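Local coordinates for protein Baccell_00875 (Bacteroides cellulosilyticus DSM 14838, PDB 5NO8) that is a polysaccharide lyase that probably removes the rhamnose caps of complex arabinogalactan proteins by cleaving next to glucuronic acid, at residues 152-164 against 530-542. Residues are numbered along the deposited sequence; the frame is centred on the assembly and turned at random.
Sequences YPDAQQCINSRAH and GLNYPAHEVNYEQ
Asp-154 and Ala-155, at the start of helix 155-161, lie beside Asn-539 and Tyr-540, with CA atoms 5.4 Å apart for Asp-154 and Asn-539. The other segment is the loop between helices 509-529 and 542-559. Tyr-540 is the largest single contributor to the packing. Its CG is anti to the backbone N (chi1 175°), which sends the ring to the helix. Cys-158 CB sits over one ring face as a CH-pi contact, and its sulfur lies obliquely. Tyr-152 CD1 meets the ring edge, 4.0 Å from Tyr-540 CD2. The backbone O of Tyr-540 lies 3.0 Å above the centre of the Tyr-152 ring, buried there with no hydrogen-bond partner in the model. A phenylalanine in place of Tyr-152 would probably leave the water that joins its OH to Gln-542 N without one mate. Ile-159 CD1 reaches Tyr-540 OH at 3.5 Å. A water links that hydroxyl to His-164 NE2. At the outer end, Asn-532 ND2 donates to Gln-156 OE1 at 2.8 Å, nearly straight (167°), between almost coplanar amides. Val-574 of helix 562-576 also packs on Ile-159 and Tyr-540. The contact thus joins the beta-sheet part to the helical part through an apolar centre that buries one unpartnered carbonyl, with water bridges and one exposed amide pair supplying the polar links.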
ATOM      1  N   TYR A 152      -7.799 -12.205  -1.504  1.00 18.72           N
ATOM      2  CA  TYR A 152      -7.088 -12.730  -2.654  1.00 20.30           C
ATOM      3  C   TYR A 152      -7.210 -14.251  -2.736  1.00 20.87           C
ATOM      4  O   TYR A 152      -6.222 -14.951  -2.548  1.00 22.23           O
ATOM      5  CB  TYR A 152      -5.603 -12.369  -2.543  1.00 20.85           C
ATOM      6  CG  TYR A 152      -5.257 -10.888  -2.479  1.00 21.03           C
ATOM      7  CD1 TYR A 152      -5.899  -9.950  -3.296  1.00 21.55           C
ATOM      8  CD2 TYR A 152      -4.206 -10.447  -1.665  1.00 21.81           C
ATOM      9  CE1 TYR A 152      -5.547  -8.591  -3.257  1.00 22.38           C
ATOM     10  CE2 TYR A 152      -3.838  -9.105  -1.630  1.00 22.33           C
ATOM     11  CZ  TYR A 152      -4.506  -8.179  -2.402  1.00 22.31           C
ATOM     12  OH  TYR A 152      -4.124  -6.823  -2.354  1.00 24.24           O
ATOM     13  N   PRO A 153      -8.412 -14.770  -3.015  1.00 22.47           N
ATOM     14  CA  PRO A 153      -8.554 -16.241  -3.128  1.00 24.38           C
ATOM     15  C   PRO A 153      -7.809 -16.798  -4.355  1.00 26.10           C
ATOM     16  O   PRO A 153      -7.124 -17.796  -4.238  1.00 29.33           O
ATOM     17  CB  PRO A 153     -10.069 -16.440  -3.257  1.00 24.03           C
ATOM     18  CG  PRO A 153     -10.573 -15.141  -3.807  1.00 23.94           C
ATOM     19  CD  PRO A 153      -9.693 -14.079  -3.235  1.00 24.06           C
ATOM     20  N   ASP A 154      -7.931 -16.134  -5.499  1.00 27.63           N
ATOM     21  CA  ASP A 154      -7.215 -16.482  -6.743  1.00 30.33           C
ATOM     22  C   ASP A 154      -7.445 -15.355  -7.749  1.00 29.33           C
ATOM     23  O   ASP A 154      -8.362 -14.547  -7.555  1.00 29.13           O
ATOM     24  CB  ASP A 154      -7.666 -17.836  -7.318  1.00 33.17           C
ATOM     25  CG  ASP A 154      -9.158 -17.905  -7.605  1.00 36.03           C
ATOM     26  OD1 ASP A 154      -9.664 -17.222  -8.517  1.00 34.74           O
ATOM     27  OD2 ASP A 154      -9.837 -18.708  -6.945  1.00 44.78           O
ATOM     28  N   ALA A 155      -6.646 -15.300  -8.817  1.00 26.98           N
ATOM     29  CA  ALA A 155      -6.738 -14.201  -9.780  1.00 27.13           C
ATOM     30  C   ALA A 155      -8.117 -14.039 -10.423  1.00 26.72           C
ATOM     31  O   ALA A 155      -8.591 -12.928 -10.604  1.00 24.39           O
ATOM     32  CB  ALA A 155      -5.655 -14.315 -10.852  1.00 27.46           C
ATOM     33  N   GLN A 156      -8.789 -15.152 -10.718  1.00 26.44           N
ATOM     34  CA  GLN A 156     -10.027 -15.078 -11.478  1.00 29.17           C
ATOM     35  C   GLN A 156     -11.144 -14.531 -10.602  1.00 25.88           C
ATOM     36  O   GLN A 156     -11.868 -13.656 -11.016  1.00 25.60           O
ATOM     37  CB  GLN A 156     -10.416 -16.439 -12.050  1.00 34.67           C
ATOM     38  CG  GLN A 156      -9.546 -16.860 -13.239  1.00 38.03           C
ATOM     39  CD  GLN A 156      -8.068 -17.115 -12.895  1.00 44.27           C
ATOM     40  OE1 GLN A 156      -7.171 -16.739 -13.671  1.00 49.15           O
ATOM     41  NE2 GLN A 156      -7.803 -17.757 -11.737  1.00 41.52           N
ATOM     42  N   GLN A 157     -11.267 -15.039  -9.386  1.00 24.82           N
ATOM     43  CA  GLN A 157     -12.272 -14.484  -8.474  1.00 26.16           C
ATOM     44  C   GLN A 157     -11.945 -13.037  -8.077  1.00 23.66           C
ATOM     45  O   GLN A 157     -12.845 -12.227  -7.900  1.00 21.81           O
ATOM     46  CB  GLN A 157     -12.396 -15.336  -7.227  1.00 26.83           C
ATOM     47  CG  GLN A 157     -13.073 -16.665  -7.456  1.00 29.30           C
ATOM     48  CD  GLN A 157     -13.230 -17.393  -6.140  1.00 31.68           C
ATOM     49  OE1 GLN A 157     -12.358 -18.161  -5.748  1.00 35.80           O
ATOM     50  NE2 GLN A 157     -14.314 -17.118  -5.430  1.00 34.77           N
ATOM     51  N   CYS A 158     -10.657 -12.725  -7.923  1.00 23.39           N
ATOM     52  CA  CYS A 158     -10.262 -11.346  -7.579  1.00 23.66           C
ATOM     53  C   CYS A 158     -10.692 -10.364  -8.644  1.00 22.81           C
ATOM     54  O   CYS A 158     -11.367  -9.394  -8.361  1.00 21.55           O
ATOM     55  CB  CYS A 158      -8.770 -11.235  -7.386  1.00 22.39           C
ATOM     56  SG  CYS A 158      -8.238 -11.996  -5.873  1.00 24.41           S
ATOM     57  N   ILE A 159     -10.332 -10.667  -9.885  1.00 22.20           N
ATOM     58  CA  ILE A 159     -10.614  -9.802 -11.010  1.00 23.84           C
ATOM     59  C   ILE A 159     -12.110  -9.515 -11.175  1.00 21.97           C
ATOM     60  O   ILE A 159     -12.510  -8.385 -11.465  1.00 21.37           O
ATOM     61  CB  ILE A 159      -9.959 -10.431 -12.278  1.00 27.30           C
ATOM     62  CG1 ILE A 159      -8.439 -10.200 -12.233  1.00 30.31           C
ATOM     63  CG2 ILE A 159     -10.584  -9.969 -13.573  1.00 29.91           C
ATOM     64  CD1 ILE A 159      -7.979  -8.780 -12.417  1.00 32.80           C
ATOM     65  N   ASN A 160     -12.937 -10.538 -10.970  1.00 21.22           N
ATOM     66  CA  ASN A 160     -14.362 -10.411 -11.229  1.00 20.59           C
ATOM     67  C   ASN A 160     -15.210 -10.091 -10.006  1.00 19.15           C
ATOM     68  O   ASN A 160     -16.300  -9.553 -10.164  1.00 19.72           O
ATOM     69  CB  ASN A 160     -14.854 -11.704 -11.882  1.00 21.24           C
ATOM     70  CG  ASN A 160     -14.284 -11.870 -13.277  1.00 22.58           C
ATOM     71  OD1 ASN A 160     -14.619 -11.113 -14.191  1.00 24.06           O
ATOM     72  ND2 ASN A 160     -13.408 -12.838 -13.440  1.00 24.77           N
ATOM     73  N   SER A 161     -14.723 -10.465  -8.828  1.00 17.74           N
ATOM     74  CA  SER A 161     -15.585 -10.604  -7.639  1.00 19.36           C
ATOM     75  C   SER A 161     -15.009 -10.148  -6.299  1.00 17.75           C
ATOM     76  O   SER A 161     -15.577 -10.495  -5.262  1.00 18.35           O
ATOM     77  CB  SER A 161     -15.963 -12.091  -7.486  1.00 20.32           C
ATOM     78  OG  SER A 161     -16.499 -12.575  -8.707  1.00 24.44           O
ATOM     79  N   ARG A 162     -13.897  -9.417  -6.315  1.00 17.88           N
ATOM     80  CA  ARG A 162     -13.313  -8.831  -5.096  1.00 16.23           C
ATOM     81  C   ARG A 162     -12.985  -7.380  -5.366  1.00 16.59           C
ATOM     82  O   ARG A 162     -12.960  -6.941  -6.513  1.00 16.09           O
ATOM     83  CB  ARG A 162     -12.070  -9.583  -4.626  1.00 16.94           C
ATOM     84  CG  ARG A 162     -12.284 -11.058  -4.293  1.00 17.23           C
ATOM     85  CD  ARG A 162     -13.188 -11.211  -3.074  1.00 17.16           C
ATOM     86  NE  ARG A 162     -13.319 -12.595  -2.651  1.00 18.59           N
ATOM     87  CZ  ARG A 162     -14.149 -13.485  -3.208  1.00 19.06           C
ATOM     88  NH1 ARG A 162     -14.934 -13.149  -4.218  1.00 19.95           N
ATOM     89  NH2 ARG A 162     -14.174 -14.731  -2.754  1.00 20.64           N
ATOM     90  N   ALA A 163     -12.741  -6.629  -4.302  1.00 15.65           N
ATOM     91  CA  ALA A 163     -12.533  -5.178  -4.445  1.00 16.32           C
ATOM     92  C   ALA A 163     -11.308  -4.696  -3.679  1.00 16.10           C
ATOM     93  O   ALA A 163     -11.092  -5.091  -2.539  1.00 17.20           O
ATOM     94  CB  ALA A 163     -13.761  -4.433  -3.971  1.00 16.85           C
ATOM     95  N   HIS A 164     -10.541  -3.818  -4.324  1.00 15.82           N
ATOM     96  CA  HIS A 164      -9.526  -3.014  -3.632  1.00 15.28           C
ATOM     97  C   HIS A 164     -10.269  -1.901  -2.884  1.00 14.73           C
ATOM     98  O   HIS A 164     -10.924  -1.052  -3.501  1.00 15.42           O
ATOM     99  CB  HIS A 164      -8.553  -2.422  -4.633  1.00 15.25           C
ATOM    100  CG  HIS A 164      -7.748  -3.451  -5.361  1.00 15.61           C
ATOM    101  ND1 HIS A 164      -7.053  -4.441  -4.705  1.00 15.73           N
ATOM    102  CD2 HIS A 164      -7.494  -3.616  -6.683  1.00 15.25           C
ATOM    103  CE1 HIS A 164      -6.402  -5.172  -5.596  1.00 15.56           C
ATOM    104  NE2 HIS A 164      -6.664  -4.702  -6.801  1.00 15.23           N
ATOM    105  N   GLY A 530      -2.376 -12.981 -20.021  1.00 30.46           N
ATOM    106  CA  GLY A 530      -3.227 -11.811 -19.763  1.00 29.48           C
ATOM    107  C   GLY A 530      -3.486 -11.649 -18.266  1.00 28.14           C
ATOM    108  O   GLY A 530      -2.556 -11.715 -17.457  1.00 29.17           O
ATOM    109  N   LEU A 531      -4.750 -11.513 -17.894  1.00 28.52           N
ATOM    110  CA  LEU A 531      -5.123 -11.330 -16.491  1.00 29.80           C
ATOM    111  C   LEU A 531      -5.210 -12.632 -15.692  1.00 30.84           C
ATOM    112  O   LEU A 531      -5.479 -12.601 -14.484  1.00 30.27           O
ATOM    113  CB  LEU A 531      -6.445 -10.565 -16.394  1.00 30.59           C
ATOM    114  CG  LEU A 531      -6.533  -9.255 -17.188  1.00 31.61           C
ATOM    115  CD1 LEU A 531      -7.877  -8.590 -16.931  1.00 32.17           C
ATOM    116  CD2 LEU A 531      -5.393  -8.317 -16.847  1.00 32.01           C
ATOM    117  N   ASN A 532      -4.951 -13.776 -16.326  1.00 31.15           N
ATOM    118  CA  ASN A 532      -4.817 -15.035 -15.589  1.00 32.45           C
ATOM    119  C   ASN A 532      -3.449 -15.145 -14.935  1.00 32.79           C
ATOM    120  O   ASN A 532      -2.633 -15.976 -15.305  1.00 32.46           O
ATOM    121  CB  ASN A 532      -5.077 -16.235 -16.510  1.00 33.50           C
ATOM    122  CG  ASN A 532      -6.419 -16.146 -17.184  1.00 34.59           C
ATOM    123  OD1 ASN A 532      -6.502 -16.054 -18.403  1.00 37.16           O
ATOM    124  ND2 ASN A 532      -7.481 -16.115 -16.385  1.00 32.63           N
ATOM    125  N   TYR A 533      -3.223 -14.313 -13.920  1.00 32.53           N
ATOM    126  CA  TYR A 533      -1.931 -14.243 -13.257  1.00 30.71           C
ATOM    127  C   TYR A 533      -1.758 -15.484 -12.391  1.00 31.74           C
ATOM    128  O   TYR A 533      -2.626 -15.772 -11.558  1.00 32.21           O
ATOM    129  CB  TYR A 533      -1.842 -12.998 -12.373  1.00 29.64           C
ATOM    130  CG  TYR A 533      -1.967 -11.680 -13.095  1.00 28.94           C
ATOM    131  CD1 TYR A 533      -0.878 -11.118 -13.765  1.00 30.35           C
ATOM    132  CD2 TYR A 533      -3.151 -10.975 -13.074  1.00 29.29           C
ATOM    133  CE1 TYR A 533      -0.991  -9.900 -14.413  1.00 29.85           C
ATOM    134  CE2 TYR A 533      -3.277  -9.757 -13.712  1.00 30.69           C
ATOM    135  CZ  TYR A 533      -2.195  -9.226 -14.380  1.00 30.24           C
ATOM    136  OH  TYR A 533      -2.351  -8.022 -14.993  1.00 31.24           O
ATOM    137  N   PRO A 534      -0.651 -16.219 -12.558  1.00 34.16           N
ATOM    138  CA  PRO A 534      -0.400 -17.318 -11.629  1.00 35.47           C
ATOM    139  C   PRO A 534      -0.148 -16.837 -10.191  1.00 35.13           C
ATOM    140  O   PRO A 534       0.318 -15.698  -9.975  1.00 33.64           O
ATOM    141  CB  PRO A 534       0.865 -18.006 -12.187  1.00 36.28           C
ATOM    142  CG  PRO A 534       1.294 -17.241 -13.382  1.00 36.89           C
ATOM    143  CD  PRO A 534       0.491 -15.983 -13.464  1.00 37.62           C
ATOM    144  N   ALA A 535      -0.455 -17.695  -9.222  1.00 31.82           N
ATOM    145  CA  ALA A 535      -0.200 -17.372  -7.828  1.00 34.09           C
ATOM    146  C   ALA A 535       1.306 -17.451  -7.591  1.00 34.26           C
ATOM    147  O   ALA A 535       1.990 -18.287  -8.184  1.00 35.48           O
ATOM    148  CB  ALA A 535      -0.940 -18.327  -6.900  1.00 35.56           C
ATOM    149  N   HIS A 536       1.822 -16.559  -6.751  1.00 34.35           N
ATOM    150  CA  HIS A 536       3.216 -16.625  -6.311  1.00 34.32           C
ATOM    151  C   HIS A 536       3.194 -16.720  -4.789  1.00 35.12           C
ATOM    152  O   HIS A 536       2.561 -17.624  -4.247  1.00 33.48           O
ATOM    153  CB  HIS A 536       4.023 -15.438  -6.872  1.00 35.97           C
ATOM    154  CG  HIS A 536       4.258 -15.518  -8.349  1.00 35.67           C
ATOM    155  ND1 HIS A 536       3.254 -15.336  -9.275  1.00 35.97           N
ATOM    156  CD2 HIS A 536       5.383 -15.778  -9.058  1.00 37.57           C
ATOM    157  CE1 HIS A 536       3.749 -15.481 -10.492  1.00 34.89           C
ATOM    158  NE2 HIS A 536       5.040 -15.740 -10.387  1.00 35.83           N
ATOM    159  N   GLU A 537       3.856 -15.805  -4.081  1.00 33.84           N
ATOM    160  CA  GLU A 537       3.937 -15.882  -2.631  1.00 34.07           C
ATOM    161  C   GLU A 537       2.645 -15.341  -1.989  1.00 32.79           C
ATOM    162  O   GLU A 537       2.332 -15.638  -0.834  1.00 35.43           O
ATOM    163  CB  GLU A 537       5.224 -15.185  -2.165  1.00 35.39           C
ATOM    164  CG  GLU A 537       6.448 -15.972  -2.669  1.00 37.97           C
ATOM    165  CD  GLU A 537       7.803 -15.320  -2.429  1.00 38.92           C
ATOM    166  OE1 GLU A 537       7.852 -14.142  -2.005  1.00 37.22           O
ATOM    167  OE2 GLU A 537       8.827 -16.002  -2.700  1.00 37.71           O
ATOM    168  N   VAL A 538       1.894 -14.563  -2.766  1.00 29.46           N
ATOM    169  CA  VAL A 538       0.509 -14.203  -2.464  1.00 28.85           C
ATOM    170  C   VAL A 538      -0.261 -14.617  -3.714  1.00 29.21           C
ATOM    171  O   VAL A 538       0.317 -14.658  -4.799  1.00 28.27           O
ATOM    172  CB  VAL A 538       0.384 -12.682  -2.194  1.00 29.28           C
ATOM    173  CG1 VAL A 538      -1.007 -12.301  -1.699  1.00 30.38           C
ATOM    174  CG2 VAL A 538       1.445 -12.223  -1.193  1.00 28.06           C
ATOM    175  N   ASN A 539      -1.550 -14.933  -3.579  1.00 28.87           N
ATOM    176  CA  ASN A 539      -2.320 -15.497  -4.707  1.00 28.63           C
ATOM    177  C   ASN A 539      -2.568 -14.503  -5.822  1.00 27.95           C
ATOM    178  O   ASN A 539      -2.622 -14.871  -6.991  1.00 27.72           O
ATOM    179  CB  ASN A 539      -3.679 -16.063  -4.252  1.00 29.21           C
ATOM    180  CG  ASN A 539      -3.556 -17.213  -3.265  1.00 30.00           C
ATOM    181  OD1 ASN A 539      -4.476 -17.439  -2.440  1.00 30.89           O
ATOM    182  ND2 ASN A 539      -2.436 -17.928  -3.308  1.00 26.62           N
ATOM    183  N   TYR A 540      -2.751 -13.244  -5.443  1.00 25.38           N
ATOM    184  CA  TYR A 540      -2.914 -12.177  -6.393  1.00 23.06           C
ATOM    185  C   TYR A 540      -2.481 -10.949  -5.647  1.00 21.72           C
ATOM    186  O   TYR A 540      -2.883 -10.781  -4.512  1.00 22.88           O
ATOM    187  CB  TYR A 540      -4.386 -12.068  -6.801  1.00 23.07           C
ATOM    188  CG  TYR A 540      -4.690 -10.912  -7.703  1.00 21.78           C
ATOM    189  CD1 TYR A 540      -4.417 -10.975  -9.066  1.00 22.76           C
ATOM    190  CD2 TYR A 540      -5.242  -9.724  -7.194  1.00 21.78           C
ATOM    191  CE1 TYR A 540      -4.668  -9.898  -9.902  1.00 22.29           C
ATOM    192  CE2 TYR A 540      -5.515  -8.647  -8.028  1.00 21.14           C
ATOM    193  CZ  TYR A 540      -5.216  -8.738  -9.377  1.00 23.11           C
ATOM    194  OH  TYR A 540      -5.483  -7.678 -10.208  1.00 22.91           O
ATOM    195  N   GLU A 541      -1.698 -10.080  -6.275  1.00 21.17           N
ATOM    196  CA  GLU A 541      -1.236  -8.857  -5.593  1.00 21.58           C
ATOM    197  C   GLU A 541      -0.533  -7.907  -6.531  1.00 20.56           C
ATOM    198  O   GLU A 541      -0.172  -8.253  -7.663  1.00 19.66           O
ATOM    199  CB  GLU A 541      -0.287  -9.206  -4.444  1.00 23.44           C
ATOM    200  CG  GLU A 541       0.917 -10.036  -4.881  1.00 24.77           C
ATOM    201  CD  GLU A 541       2.198  -9.645  -4.155  1.00 27.85           C
ATOM    202  OE1 GLU A 541       2.465  -8.409  -4.075  1.00 28.77           O
ATOM    203  OE2 GLU A 541       2.948 -10.543  -3.692  1.00 25.89           O
ATOM    204  N   GLN A 542      -0.285  -6.703  -6.025  1.00 19.21           N
ATOM    205  CA  GLN A 542       0.368  -5.688  -6.805  1.00 18.77           C
ATOM    206  C   GLN A 542       1.781  -6.051  -7.267  1.00 19.10           C
ATOM    207  O   GLN A 542       2.188  -5.613  -8.356  1.00 19.98           O
ATOM    208  CB  GLN A 542       0.350  -4.354  -6.047  1.00 18.83           C
ATOM    209  CG  GLN A 542       1.137  -3.222  -6.718  1.00 16.90           C
ATOM    210  CD  GLN A 542       2.532  -3.080  -6.168  1.00 17.33           C
ATOM    211  OE1 GLN A 542       2.930  -3.793  -5.264  1.00 16.43           O
ATOM    212  NE2 GLN A 542       3.282  -2.133  -6.716  1.00 16.83           N
TER
HETATM  213  O   HOH W   1      -1.505  -6.080  -3.401  1.00 17.28           O
HETATM  214  O   HOH W   2      -4.022 -16.650  -8.373  1.00 36.13           O
HETATM  215  O   HOH W   3      -6.199  -5.165  -9.490  1.00 18.26           O